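Local coordinates for protein iota-carrageenase (Alteromonas sp., PDB 1H80) that hydrolyses the beta-1,4 linkages of iota-carrageenan, a sulfated galactan of red algal cell walls, from within the chain and with inversion of anomeric configuration, at residues A[243-247]-A[363-367]; A[187-193]-A[207-212]; A[382-387]-A[398-402]; A[355-360]-A[425-431]. One frame throughout, in Å; residues are numbered along the deposited sequence.

Contact 1. Residues A[243-247]-A[363-367]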
loop_
_atom_site.group_PDB
_atom_site.type_symbol
_atom_site.label_atom_id
_atom_site.label_comp_id
_atom_site.label_asym_id
_atom_site.label_seq_id
_atom_site.Cartn_x
_atom_site.Cartn_y
_atom_site.Cartn_z
ATOM N N SER A 243 -6.901 -5.915 8.741
ATOM C CA SER A 243 -8.163 -6.226 9.404
ATOM C C SER A 243 -9.258 -6.051 8.362
ATOM O O SER A 243 -9.297 -5.045 7.654
ATOM C CB SER A 243 -8.410 -5.309 10.612
ATOM O OG SER A 243 -8.496 -3.948 10.241
ATOM N N LYS A 244 -10.126 -7.052 8.250
ATOM C CA LYS A 244 -11.221 -7.022 7.284
ATOM C C LYS A 244 -10.750 -6.665 5.879
ATOM O O LYS A 244 -11.419 -5.926 5.156
ATOM C CB LYS A 244 -12.293 -6.028 7.739
ATOM C CG LYS A 244 -12.860 -6.338 9.112
ATOM C CD LYS A 244 -13.942 -5.336 9.491
ATOM C CE LYS A 244 -14.511 -5.635 10.868
ATOM N NZ LYS A 244 -15.570 -4.660 11.253
ATOM N N GLY A 245 -9.600 -7.202 5.486
ATOM C CA GLY A 245 -9.080 -6.904 4.166
ATOM C C GLY A 245 -8.575 -8.120 3.420
ATOM O O GLY A 245 -8.941 -9.255 3.726
ATOM N N LEU A 246 -7.724 -7.874 2.431
ATOM C CA LEU A 246 -7.149 -8.937 1.618
ATOM C C LEU A 246 -5.950 -9.581 2.297
ATOM O O LEU A 246 -5.888 -10.800 2.441
ATOM C CB LEU A 246 -6.717 -8.388 0.257
ATOM C CG LEU A 246 -7.803 -7.906 -0.703
ATOM C CD1 LEU A 246 -7.148 -7.287 -1.932
ATOM C CD2 LEU A 246 -8.692 -9.071 -1.108
ATOM N N ALA A 247 -4.993 -8.752 2.705
ATOM C CA ALA A 247 -3.783 -9.241 3.351
ATOM C C ALA A 247 -3.030 -8.087 3.986
ATOM O O ALA A 247 -3.250 -6.930 3.641
ATOM C CB ALA A 247 -2.889 -9.923 2.328
ATOM N N ASN A 363 -15.334 -11.381 7.975
ATOM C CA ASN A 363 -15.435 -10.198 7.129
ATOM C C ASN A 363 -14.189 -9.850 6.334
ATOM O O ASN A 363 -13.819 -8.680 6.223
ATOM C CB ASN A 363 -15.855 -9.005 7.983
ATOM C CG ASN A 363 -17.201 -9.217 8.636
ATOM O OD1 ASN A 363 -18.208 -9.385 7.953
ATOM N ND2 ASN A 363 -17.224 -9.222 9.964
ATOM N N ALA A 364 -13.549 -10.865 5.774
ATOM C CA ALA A 364 -12.354 -10.649 4.974
ATOM C C ALA A 364 -12.718 -10.236 3.550
ATOM O O ALA A 364 -13.814 -10.532 3.073
ATOM C CB ALA A 364 -11.526 -11.922 4.936
ATOM N N ASP A 365 -11.810 -9.523 2.888
ATOM C CA ASP A 365 -12.016 -9.134 1.495
ATOM C C ASP A 365 -11.548 -10.364 0.730
ATOM O O ASP A 365 -10.459 -10.879 0.985
ATOM C CB ASP A 365 -11.141 -7.936 1.091
ATOM C CG ASP A 365 -11.688 -6.605 1.575
ATOM O OD1 ASP A 365 -12.922 -6.471 1.716
ATOM O OD2 ASP A 365 -10.878 -5.675 1.788
ATOM N N LEU A 366 -12.366 -10.838 -0.200
ATOM C CA LEU A 366 -12.019 -12.022 -0.969
ATOM C C LEU A 366 -12.162 -11.782 -2.459
ATOM O O LEU A 366 -13.050 -11.061 -2.898
ATOM C CB LEU A 366 -12.927 -13.190 -0.566
ATOM C CG LEU A 366 -12.899 -13.595 0.908
ATOM C CD1 LEU A 366 -14.017 -14.593 1.202
ATOM C CD2 LEU A 366 -11.540 -14.194 1.239
ATOM N N LYS A 367 -11.276 -12.395 -3.235
ATOM C CA LYS A 367 -11.327 -12.276 -4.682
ATOM C C LYS A 367 -12.114 -13.471 -5.199
ATOM O O LYS A 367 -12.118 -14.539 -4.585
ATOM C CB LYS A 367 -9.918 -12.283 -5.272
ATOM C CG LYS A 367 -9.057 -11.113 -4.817
ATOM C CD LYS A 367 -9.665 -9.767 -5.206
ATOM C CE LYS A 367 -9.696 -9.582 -6.716
ATOM N NZ LYS A 367 -10.213 -8.239 -7.114
#

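Contact 2. Residues A[187-193]-A[207-212]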
loop_
_atom_site.group_PDB
_atom_site.type_symbol
_atom_site.label_atom_id
_atom_site.label_comp_id
_atom_site.label_asym_id
_atom_site.label_seq_id
_atom_site.Cartn_x
_atom_site.Cartn_y
_atom_site.Cartn_z
ATOM N N ALA A 187 -10.592 1.161 3.969
ATOM C CA ALA A 187 -9.919 1.246 2.678
ATOM C C ALA A 187 -10.658 0.397 1.646
ATOM O O ALA A 187 -11.326 -0.581 1.996
ATOM C CB ALA A 187 -8.483 0.756 2.806
ATOM N N LEU A 188 -10.543 0.779 0.379
ATOM C CA LEU A 188 -11.166 0.031 -0.708
ATOM C C LEU A 188 -10.306 -1.210 -0.935
ATOM O O LEU A 188 -9.079 -1.144 -0.849
ATOM C CB LEU A 188 -11.210 0.889 -1.972
ATOM C CG LEU A 188 -11.842 0.295 -3.230
ATOM C CD1 LEU A 188 -13.280 -0.132 -2.959
ATOM C CD2 LEU A 188 -11.791 1.339 -4.335
ATOM N N PHE A 189 -10.941 -2.336 -1.240
ATOM C CA PHE A 189 -10.217 -3.590 -1.426
ATOM C C PHE A 189 -9.031 -3.556 -2.383
ATOM O O PHE A 189 -8.030 -4.228 -2.148
ATOM C CB PHE A 189 -11.176 -4.702 -1.878
ATOM C CG PHE A 189 -11.737 -4.503 -3.257
ATOM C CD1 PHE A 189 -12.851 -3.692 -3.462
ATOM C CD2 PHE A 189 -11.146 -5.122 -4.355
ATOM C CE1 PHE A 189 -13.367 -3.502 -4.742
ATOM C CE2 PHE A 189 -11.658 -4.938 -5.643
ATOM C CZ PHE A 189 -12.771 -4.125 -5.834
ATOM N N GLY A 190 -9.145 -2.783 -3.456
ATOM C CA GLY A 190 -8.075 -2.725 -4.436
ATOM C C GLY A 190 -6.899 -1.863 -4.038
ATOM O O GLY A 190 -5.917 -1.766 -4.777
ATOM N N TYR A 191 -6.979 -1.249 -2.869
ATOM C CA TYR A 191 -5.903 -0.384 -2.436
ATOM C C TYR A 191 -5.456 -0.646 -1.013
ATOM O O TYR A 191 -5.184 -1.786 -0.657
ATOM C CB TYR A 191 -6.321 1.067 -2.659
ATOM C CG TYR A 191 -6.656 1.301 -4.115
ATOM C CD1 TYR A 191 -5.646 1.501 -5.052
ATOM C CD2 TYR A 191 -7.971 1.219 -4.572
ATOM C CE1 TYR A 191 -5.930 1.609 -6.410
ATOM C CE2 TYR A 191 -8.269 1.328 -5.933
ATOM C CZ TYR A 191 -7.240 1.521 -6.843
ATOM O OH TYR A 191 -7.509 1.620 -8.190
ATOM N N GLY A 192 -5.367 0.397 -0.201
ATOM C CA GLY A 192 -4.917 0.200 1.158
ATOM C C GLY A 192 -3.972 1.297 1.592
ATOM O O GLY A 192 -3.996 2.405 1.064
ATOM N N LEU A 193 -3.101 0.973 2.535
ATOM C CA LEU A 193 -2.189 1.960 3.084
ATOM C C LEU A 193 -0.981 2.314 2.222
ATOM O O LEU A 193 -0.818 3.468 1.823
ATOM C CB LEU A 193 -1.752 1.493 4.473
ATOM C CG LEU A 193 -0.927 2.431 5.349
ATOM C CD1 LEU A 193 -1.475 3.846 5.308
ATOM C CD2 LEU A 193 -0.950 1.880 6.771
ATOM N N LEU A 207 2.229 -0.497 10.691
ATOM C CA LEU A 207 1.248 -0.043 9.716
ATOM C C LEU A 207 0.057 -0.981 9.801
ATOM O O LEU A 207 0.227 -2.193 9.897
ATOM C CB LEU A 207 1.852 -0.088 8.314
ATOM C CG LEU A 207 3.125 0.739 8.131
ATOM C CD1 LEU A 207 3.646 0.544 6.713
ATOM C CD2 LEU A 207 2.840 2.216 8.404
ATOM N N HIS A 208 -1.145 -0.420 9.778
ATOM C CA HIS A 208 -2.349 -1.229 9.878
ATOM C C HIS A 208 -3.405 -0.668 8.939
ATOM O O HIS A 208 -3.698 0.525 8.970
ATOM C CB HIS A 208 -2.851 -1.198 11.325
ATOM C CG HIS A 208 -4.103 -1.983 11.563
ATOM N ND1 HIS A 208 -4.722 -2.029 12.794
ATOM C CD2 HIS A 208 -4.850 -2.756 10.738
ATOM C CE1 HIS A 208 -5.796 -2.794 12.717
ATOM N NE2 HIS A 208 -5.897 -3.247 11.481
ATOM N N SER A 209 -3.953 -1.524 8.087
ATOM C CA SER A 209 -4.995 -1.091 7.172
ATOM C C SER A 209 -6.228 -1.955 7.352
ATOM O O SER A 209 -6.130 -3.178 7.431
ATOM C CB SER A 209 -4.523 -1.180 5.716
ATOM O OG SER A 209 -5.566 -0.793 4.835
ATOM N N GLU A 210 -7.381 -1.303 7.450
ATOM C CA GLU A 210 -8.654 -1.994 7.568
ATOM C C GLU A 210 -9.189 -1.968 6.143
ATOM O O GLU A 210 -9.582 -0.915 5.642
ATOM C CB GLU A 210 -9.600 -1.235 8.492
ATOM C CG GLU A 210 -10.989 -1.849 8.557
ATOM C CD GLU A 210 -11.963 -0.995 9.337
ATOM O OE1 GLU A 210 -12.230 0.151 8.910
ATOM O OE2 GLU A 210 -12.459 -1.471 10.380
ATOM N N GLY A 211 -9.189 -3.125 5.490
ATOM C CA GLY A 211 -9.632 -3.198 4.111
ATOM C C GLY A 211 -8.406 -3.152 3.211
ATOM O O GLY A 211 -7.370 -2.600 3.595
ATOM N N GLY A 212 -8.507 -3.740 2.023
ATOM C CA GLY A 212 -7.383 -3.731 1.102
ATOM C C GLY A 212 -6.138 -4.415 1.642
ATOM O O GLY A 212 -6.221 -5.435 2.320
#

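Contact 3. Residues A[382-387]-A[398-402]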
loop_
_atom_site.group_PDB
_atom_site.type_symbol
_atom_site.label_atom_id
_atom_site.label_comp_id
_atom_site.label_asym_id
_atom_site.label_seq_id
_atom_site.Cartn_x
_atom_site.Cartn_y
_atom_site.Cartn_z
ATOM N N LYS A 382 -21.055 -20.652 3.284
ATOM C CA LYS A 382 -21.781 -19.859 4.268
ATOM C C LYS A 382 -21.028 -18.594 4.667
ATOM O O LYS A 382 -19.798 -18.576 4.699
ATOM C CB LYS A 382 -22.051 -20.691 5.522
ATOM C CG LYS A 382 -22.888 -21.933 5.281
ATOM C CD LYS A 382 -23.071 -22.717 6.571
ATOM C CE LYS A 382 -23.921 -23.957 6.344
ATOM N NZ LYS A 382 -24.091 -24.756 7.592
ATOM N N ARG A 383 -21.784 -17.544 4.964
ATOM C CA ARG A 383 -21.224 -16.266 5.396
ATOM C C ARG A 383 -20.484 -15.471 4.315
ATOM O O ARG A 383 -19.851 -14.464 4.618
ATOM C CB ARG A 383 -20.302 -16.482 6.604
ATOM C CG ARG A 383 -20.963 -17.188 7.794
ATOM C CD ARG A 383 -22.122 -16.384 8.365
ATOM N NE ARG A 383 -21.686 -15.160 9.037
ATOM C CZ ARG A 383 -21.124 -15.117 10.242
ATOM N NH1 ARG A 383 -20.921 -16.233 10.927
ATOM N NH2 ARG A 383 -20.767 -13.951 10.767
ATOM N N VAL A 384 -20.549 -15.920 3.064
ATOM C CA VAL A 384 -19.909 -15.193 1.968
ATOM C C VAL A 384 -21.014 -14.344 1.298
ATOM O O VAL A 384 -22.055 -14.903 0.914
ATOM C CB VAL A 384 -19.253 -16.175 0.953
ATOM C CG1 VAL A 384 -18.588 -15.396 -0.171
ATOM C CG2 VAL A 384 -18.214 -17.049 1.664
ATOM N N CYS A 385 -20.799 -13.015 1.205
ATOM C CA CYS A 385 -21.758 -12.046 0.611
ATOM C C CYS A 385 -21.159 -11.414 -0.683
ATOM O O CYS A 385 -19.931 -11.373 -0.860
ATOM C CB CYS A 385 -22.122 -10.938 1.654
ATOM S SG CYS A 385 -20.803 -9.686 1.886
ATOM N N LEU A 386 -22.022 -11.034 -1.628
ATOM C CA LEU A 386 -21.595 -10.383 -2.874
ATOM C C LEU A 386 -22.112 -8.949 -2.755
ATOM O O LEU A 386 -23.321 -8.723 -2.653
ATOM C CB LEU A 386 -22.221 -11.034 -4.122
ATOM C CG LEU A 386 -22.039 -10.254 -5.435
ATOM C CD1 LEU A 386 -20.559 -10.080 -5.755
ATOM C CD2 LEU A 386 -22.738 -10.991 -6.568
ATOM N N PRO A 387 -21.207 -7.961 -2.735
ATOM C CA PRO A 387 -21.631 -6.562 -2.624
ATOM C C PRO A 387 -22.594 -6.177 -3.743
ATOM O O PRO A 387 -22.450 -6.624 -4.880
ATOM C CB PRO A 387 -20.310 -5.800 -2.700
ATOM C CG PRO A 387 -19.352 -6.751 -2.039
ATOM C CD PRO A 387 -19.741 -8.076 -2.654
ATOM N N ILE A 398 -15.059 -8.221 -5.936
ATOM C CA ILE A 398 -14.865 -8.323 -4.497
ATOM C C ILE A 398 -16.008 -9.049 -3.793
ATOM O O ILE A 398 -17.178 -8.886 -4.140
ATOM C CB ILE A 398 -14.702 -6.907 -3.868
ATOM C CG1 ILE A 398 -14.501 -7.006 -2.354
ATOM C CG2 ILE A 398 -15.932 -6.063 -4.168
ATOM C CD1 ILE A 398 -13.214 -7.662 -1.944
ATOM N N TYR A 399 -15.644 -9.868 -2.815
ATOM C CA TYR A 399 -16.607 -10.599 -2.004
ATOM C C TYR A 399 -16.187 -10.403 -0.563
ATOM O O TYR A 399 -15.028 -10.088 -0.289
ATOM C CB TYR A 399 -16.580 -12.097 -2.315
ATOM C CG TYR A 399 -17.082 -12.447 -3.686
ATOM C CD1 TYR A 399 -16.273 -12.279 -4.810
ATOM C CD2 TYR A 399 -18.385 -12.906 -3.870
ATOM C CE1 TYR A 399 -16.751 -12.558 -6.081
ATOM C CE2 TYR A 399 -18.876 -13.186 -5.137
ATOM C CZ TYR A 399 -18.055 -13.009 -6.237
ATOM O OH TYR A 399 -18.535 -13.268 -7.497
ATOM N N ILE A 400 -17.130 -10.566 0.356
ATOM C CA ILE A 400 -16.822 -10.450 1.770
ATOM C C ILE A 400 -17.192 -11.791 2.375
ATOM O O ILE A 400 -18.288 -12.308 2.142
ATOM C CB ILE A 400 -17.632 -9.333 2.465
ATOM C CG1 ILE A 400 -17.300 -7.978 1.837
ATOM C CG2 ILE A 400 -17.316 -9.320 3.958
ATOM C CD1 ILE A 400 -18.019 -6.807 2.482
ATOM N N GLY A 401 -16.272 -12.364 3.139
ATOM C CA GLY A 401 -16.535 -13.652 3.743
ATOM C C GLY A 401 -15.440 -14.080 4.692
ATOM O O GLY A 401 -14.567 -13.283 5.045
ATOM N N PRO A 402 -15.450 -15.351 5.110
ATOM C CA PRO A 402 -14.453 -15.896 6.033
ATOM C C PRO A 402 -13.021 -15.860 5.516
ATOM O O PRO A 402 -12.775 -15.898 4.308
ATOM C CB PRO A 402 -14.929 -17.332 6.257
ATOM C CG PRO A 402 -16.403 -17.270 5.970
ATOM C CD PRO A 402 -16.467 -16.363 4.777
#

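Contact 4. Residues A[355-360]-A[425-431]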
loop_
_atom_site.group_PDB
_atom_site.type_symbol
_atom_site.label_atom_id
_atom_site.label_comp_id
_atom_site.label_asym_id
_atom_site.label_seq_id
_atom_site.Cartn_x
_atom_site.Cartn_y
_atom_site.Cartn_z
ATOM N N ASP A 355 7.445 -14.561 11.763
ATOM C CA ASP A 355 6.333 -14.393 12.696
ATOM C C ASP A 355 5.053 -13.878 12.051
ATOM O O ASP A 355 4.773 -12.679 12.048
ATOM C CB ASP A 355 6.743 -13.465 13.844
ATOM C CG ASP A 355 8.015 -13.921 14.536
ATOM O OD1 ASP A 355 8.162 -15.138 14.781
ATOM O OD2 ASP A 355 8.867 -13.060 14.845
ATOM N N VAL A 356 4.270 -14.808 11.518
ATOM C CA VAL A 356 3.016 -14.484 10.857
ATOM C C VAL A 356 1.866 -15.058 11.673
ATOM O O VAL A 356 1.884 -16.229 12.047
ATOM C CB VAL A 356 2.976 -15.090 9.436
ATOM C CG1 VAL A 356 1.679 -14.718 8.744
ATOM C CG2 VAL A 356 4.172 -14.597 8.627
ATOM N N THR A 357 0.876 -14.226 11.967
ATOM C CA THR A 357 -0.279 -14.674 12.733
ATOM C C THR A 357 -1.554 -14.236 12.033
ATOM O O THR A 357 -1.757 -13.051 11.778
ATOM C CB THR A 357 -0.272 -14.091 14.161
ATOM O OG1 THR A 357 0.933 -14.480 14.830
ATOM C CG2 THR A 357 -1.472 -14.605 14.957
ATOM N N ALA A 358 -2.406 -15.202 11.712
ATOM C CA ALA A 358 -3.667 -14.906 11.057
ATOM C C ALA A 358 -4.806 -15.337 11.964
ATOM O O ALA A 358 -4.917 -16.507 12.315
ATOM C CB ALA A 358 -3.758 -15.637 9.722
ATOM N N ARG A 359 -5.639 -14.381 12.355
ATOM C CA ARG A 359 -6.782 -14.683 13.204
ATOM C C ARG A 359 -8.005 -14.739 12.301
ATOM O O ARG A 359 -8.262 -13.818 11.524
ATOM C CB ARG A 359 -6.965 -13.607 14.277
ATOM C CG ARG A 359 -8.162 -13.852 15.193
ATOM C CD ARG A 359 -8.294 -12.752 16.239
ATOM N NE ARG A 359 -7.264 -12.839 17.270
ATOM C CZ ARG A 359 -7.329 -13.640 18.329
ATOM N NH1 ARG A 359 -8.381 -14.428 18.506
ATOM N NH2 ARG A 359 -6.341 -13.654 19.216
ATOM N N PHE A 360 -8.752 -15.830 12.411
ATOM C CA PHE A 360 -9.944 -16.051 11.604
ATOM C C PHE A 360 -11.033 -15.010 11.841
ATOM O O PHE A 360 -11.217 -14.527 12.957
ATOM C CB PHE A 360 -10.505 -17.440 11.911
ATOM C CG PHE A 360 -11.703 -17.809 11.089
ATOM C CD1 PHE A 360 -11.560 -18.208 9.765
ATOM C CD2 PHE A 360 -12.977 -17.751 11.638
ATOM C CE1 PHE A 360 -12.675 -18.545 8.996
ATOM C CE2 PHE A 360 -14.095 -18.084 10.878
ATOM C CZ PHE A 360 -13.943 -18.482 9.555
ATOM N N ASN A 425 7.609 -19.356 11.319
ATOM C CA ASN A 425 6.725 -19.255 12.474
ATOM C C ASN A 425 5.349 -18.703 12.112
ATOM O O ASN A 425 4.945 -17.639 12.587
ATOM C CB ASN A 425 7.390 -18.385 13.549
ATOM C CG ASN A 425 6.589 -18.324 14.835
ATOM O OD1 ASN A 425 5.967 -19.307 15.244
ATOM N ND2 ASN A 425 6.617 -17.170 15.493
ATOM N N VAL A 426 4.636 -19.444 11.268
ATOM C CA VAL A 426 3.296 -19.064 10.833
ATOM C C VAL A 426 2.278 -19.710 11.765
ATOM O O VAL A 426 2.348 -20.910 12.034
ATOM C CB VAL A 426 3.025 -19.542 9.395
ATOM C CG1 VAL A 426 1.605 -19.189 8.987
ATOM C CG2 VAL A 426 4.026 -18.906 8.443
ATOM N N LYS A 427 1.330 -18.914 12.248
ATOM C CA LYS A 427 0.312 -19.415 13.160
ATOM C C LYS A 427 -1.080 -18.928 12.792
ATOM O O LYS A 427 -1.249 -17.833 12.257
ATOM C CB LYS A 427 0.629 -18.974 14.592
ATOM C CG LYS A 427 1.934 -19.521 15.147
ATOM C CD LYS A 427 2.248 -18.909 16.503
ATOM C CE LYS A 427 3.529 -19.478 17.094
ATOM N NZ LYS A 427 3.413 -20.933 17.390
ATOM N N ARG A 428 -2.075 -19.759 13.078
ATOM C CA ARG A 428 -3.462 -19.421 12.814
ATOM C C ARG A 428 -4.225 -19.472 14.124
ATOM O O ARG A 428 -3.903 -20.264 15.012
ATOM C CB ARG A 428 -4.095 -20.409 11.836
ATOM C CG ARG A 428 -3.575 -20.327 10.419
ATOM C CD ARG A 428 -4.369 -21.269 9.543
ATOM N NE ARG A 428 -4.276 -22.637 10.039
ATOM C CZ ARG A 428 -5.140 -23.601 9.742
ATOM N NH1 ARG A 428 -6.171 -23.347 8.945
ATOM N NH2 ARG A 428 -4.976 -24.815 10.247
ATOM N N ILE A 429 -5.235 -18.620 14.238
ATOM C CA ILE A 429 -6.055 -18.563 15.436
ATOM C C ILE A 429 -7.537 -18.615 15.076
ATOM O O ILE A 429 -8.007 -17.858 14.231
ATOM C CB ILE A 429 -5.797 -17.267 16.229
ATOM C CG1 ILE A 429 -4.334 -17.199 16.666
ATOM C CG2 ILE A 429 -6.724 -17.212 17.441
ATOM C CD1 ILE A 429 -3.983 -15.923 17.403
ATOM N N ASN A 430 -8.255 -19.525 15.726
ATOM C CA ASN A 430 -9.691 -19.706 15.542
ATOM C C ASN A 430 -10.183 -20.083 14.151
ATOM O O ASN A 430 -11.318 -19.771 13.789
ATOM C CB ASN A 430 -10.444 -18.464 16.027
ATOM C CG ASN A 430 -10.313 -18.252 17.525
ATOM O OD1 ASN A 430 -9.794 -19.110 18.241
ATOM N ND2 ASN A 430 -10.791 -17.111 18.008
ATOM N N PHE A 431 -9.345 -20.749 13.367
ATOM C CA PHE A 431 -9.773 -21.174 12.044
ATOM C C PHE A 431 -10.609 -22.436 12.209
ATOM O O PHE A 431 -10.346 -23.253 13.094
ATOM C CB PHE A 431 -8.569 -21.463 11.147
ATOM C CG PHE A 431 -8.104 -20.271 10.358
ATOM C CD1 PHE A 431 -7.439 -19.224 10.984
ATOM C CD2 PHE A 431 -8.337 -20.196 8.988
ATOM C CE1 PHE A 431 -7.010 -18.115 10.257
ATOM C CE2 PHE A 431 -7.911 -19.092 8.248
ATOM C CZ PHE A 431 -7.245 -18.048 8.887
HETATM O O HOH W 1 3.403 -16.502 14.695
HETATM O O HOH W 2 -11.563 -15.280 15.506
#

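Contact 1. Residues A[243-247]-A[363-367]
Ser243 ends its strand facing away from 363-367, so the contact begins at Lys244, where a left-handed backbone conformation turns the chain. Its CA lies 3.3 Å from Asn363 O, a CA-H...O contact, and its aliphatic stem runs beside the Asn363 side chain, CG to CB 4.2 Å. The Lys244 carbonyl and the Asp365 carboxylate do not bond to each other; Arg464 is hydrogen-bonded to Lys244 O, while Asp365 OD2 accepts from Gly212 N. Gly245 supplies the one hydrogen bond between the segments: Asp365 N donates to Gly245 O over 3.0 Å. The loop 243-247 is the corner between strands 231-243 and 250-252, on successive faces of the right-handed parallel beta-helix, and 363-367 passes this corner running in nearly the same direction, 17° apart. Leu246 then reaches over the passing strand: its CD2 lies 3.5 Å from Asp365 CB and 4.2 Å from Lys367 CG, the amine of Lys367 being bound to Gln397 O. The CA-to-CB bond of Ala247 points away from 363-367, as the chain heads for strand 250-252.

Contact 2. Residues A[187-193]-A[207-212]
Residues 187-193 fold back on themselves through a type I turn from Leu188 to Tyr191, closed by Tyr191 N to Leu188 O at 2.9 Å, while 207-212 comes in as strand 207-210 and ends in two glycines. One backbone hydrogen bond joins them, Ala187 N to Glu210 O at 2.9 Å and nearly straight. Gly212 sits in the mouth of the turn: its CA lies 3.4 Å from Phe189 O and 3.4 Å from Tyr191 O, both CA-H...O contacts. A CB on Gly212 would run into Tyr191 O and Leu188 O, and one on Gly211 into Ala187 O, so the close fit depends on bare backbone. This is a corner of the parallel beta-helix: the loop leads from strand 177-185 to strand 194-196, and strand 202-210 stacks on 177-185 as the following coil. Inside the coil, Ser209 OG folds back to Gly211 O at 2.8 Å and rests 3.9 Å from Ala187 CB. Leu193 CD2 meets Leu207 CB at 3.8 Å, and both leucines also touch Ile182 of strand 177-185. Phe189 and Tyr191 point away from 207-212; the Phe189 ring makes an edge-to-face pair with Trp392, and Tyr191 packs on Ile156. His208, also facing away, binds Ser243 OG through its NE2.

Contact 3. Residues A[382-387]-A[398-402]
A single antiparallel bridge with apolar flanks pins the loop 382-387 to strand 399-401, in the C-terminal region beside the beta-helix. Strand 399-401 already pairs antiparallel with strand 364-366, and the loop adds itself along its other edge. Cys385 and Ile400 form the hydrogen-bonded pair: Cys385 N gives to Ile400 O at 2.8 Å and Ile400 N to Cys385 O at 3.2 Å, both close to straight. CA-H...O contacts carry the pairing one step each way, from Val384 CA to Ile400 O at 3.3 Å and from Tyr399 CA to Cys385 O at 3.6 Å. Gly401 lets the loop come near, its CA 4.1 Å from Val384 CA; a CB there would strike Val384 CG2. Prolines pack at the two ends of the pairing, with Pro402 CD 3.6 Å from Val384 CG2 and Pro387 CG 4.1 Å from Ile398 CG2. Between them, Leu386 CD1 lies 3.6 Å from Tyr399 CE2, and the Tyr399 hydroxyl is hydrogen-bonded to Tyr451 O and Gln368. Cys385 SG presses to 3.2 Å from Ile400 CB and is bonded to Cys457. The loop is thus held twice at one residue, by main-chain bonds to strand 399-401 and covalently to Cys457 near helix 459-463, a cross-link well suited to a secreted enzyme.

Contact 4. Residues A[355-360]-A[425-431]
Two strands lie side by side and in step, 355-359 and 426-429, with axes 4.7 Å apart at 16°. Their backbones mesh through alternating bonds: Val356 N to Asn425 O (3.1 Å), Lys427 N to Val356 O (2.7 Å), Ala358 N to Lys427 O (2.9 Å), Ile429 N to Ala358 O (2.9 Å) and Phe360 N to Ile429 O (2.8 Å). On the face of Val356 and Ala358, Val356 CB abuts Val426 CG2 at 4.1 Å. Ala358 is short, and the Phe431 ring swings back into the hollow beside it, CE1 4.1 Å from Ala358 CB; Phe360 CB lies over a face of that ring in a CH-pi contact, 4.0 Å from its centroid, and the Phe360 ring turns its edge to the same ring. On the opposite face, Ile429 wedges between Thr357 and Arg359, its CD1 3.7 Å from Thr357 CG2 and its CG2 under the guanidinium, 3.4 Å from Arg359 NH1. Asn425 ND2 bonds Asp355 OD1 at 2.7 Å, and a water links Thr357 OG1 with Asn425 O. Such in-register parallel stacking of equivalent strands from successive turns is the hallmark of the parallel beta-helix.

How the contacts relate
Contacts 2, 1 and 4 follow the beta-helix towards its C-terminal end, while contact 3 sits on the extra chain beside it. Contacts 1 and 2 have centres about 9 Å apart and join directly, Leu246 N lying 2.9 Å from Gly212 O. Contacts 1 and 3 are about 10 Å apart and share the small antiparallel sheet of strands 364-366 and 399-401. Contacts 2 and 4 reach the same large sheet, about 19 Å apart between centres. Along the chain contact 2 closes first, the segments of contacts 1 and 4 alternate, and contact 3 falls inside the loop closed by contact 4. The excursion between strands 351-359 and 421-429 is thereby folded back against corners of earlier coils.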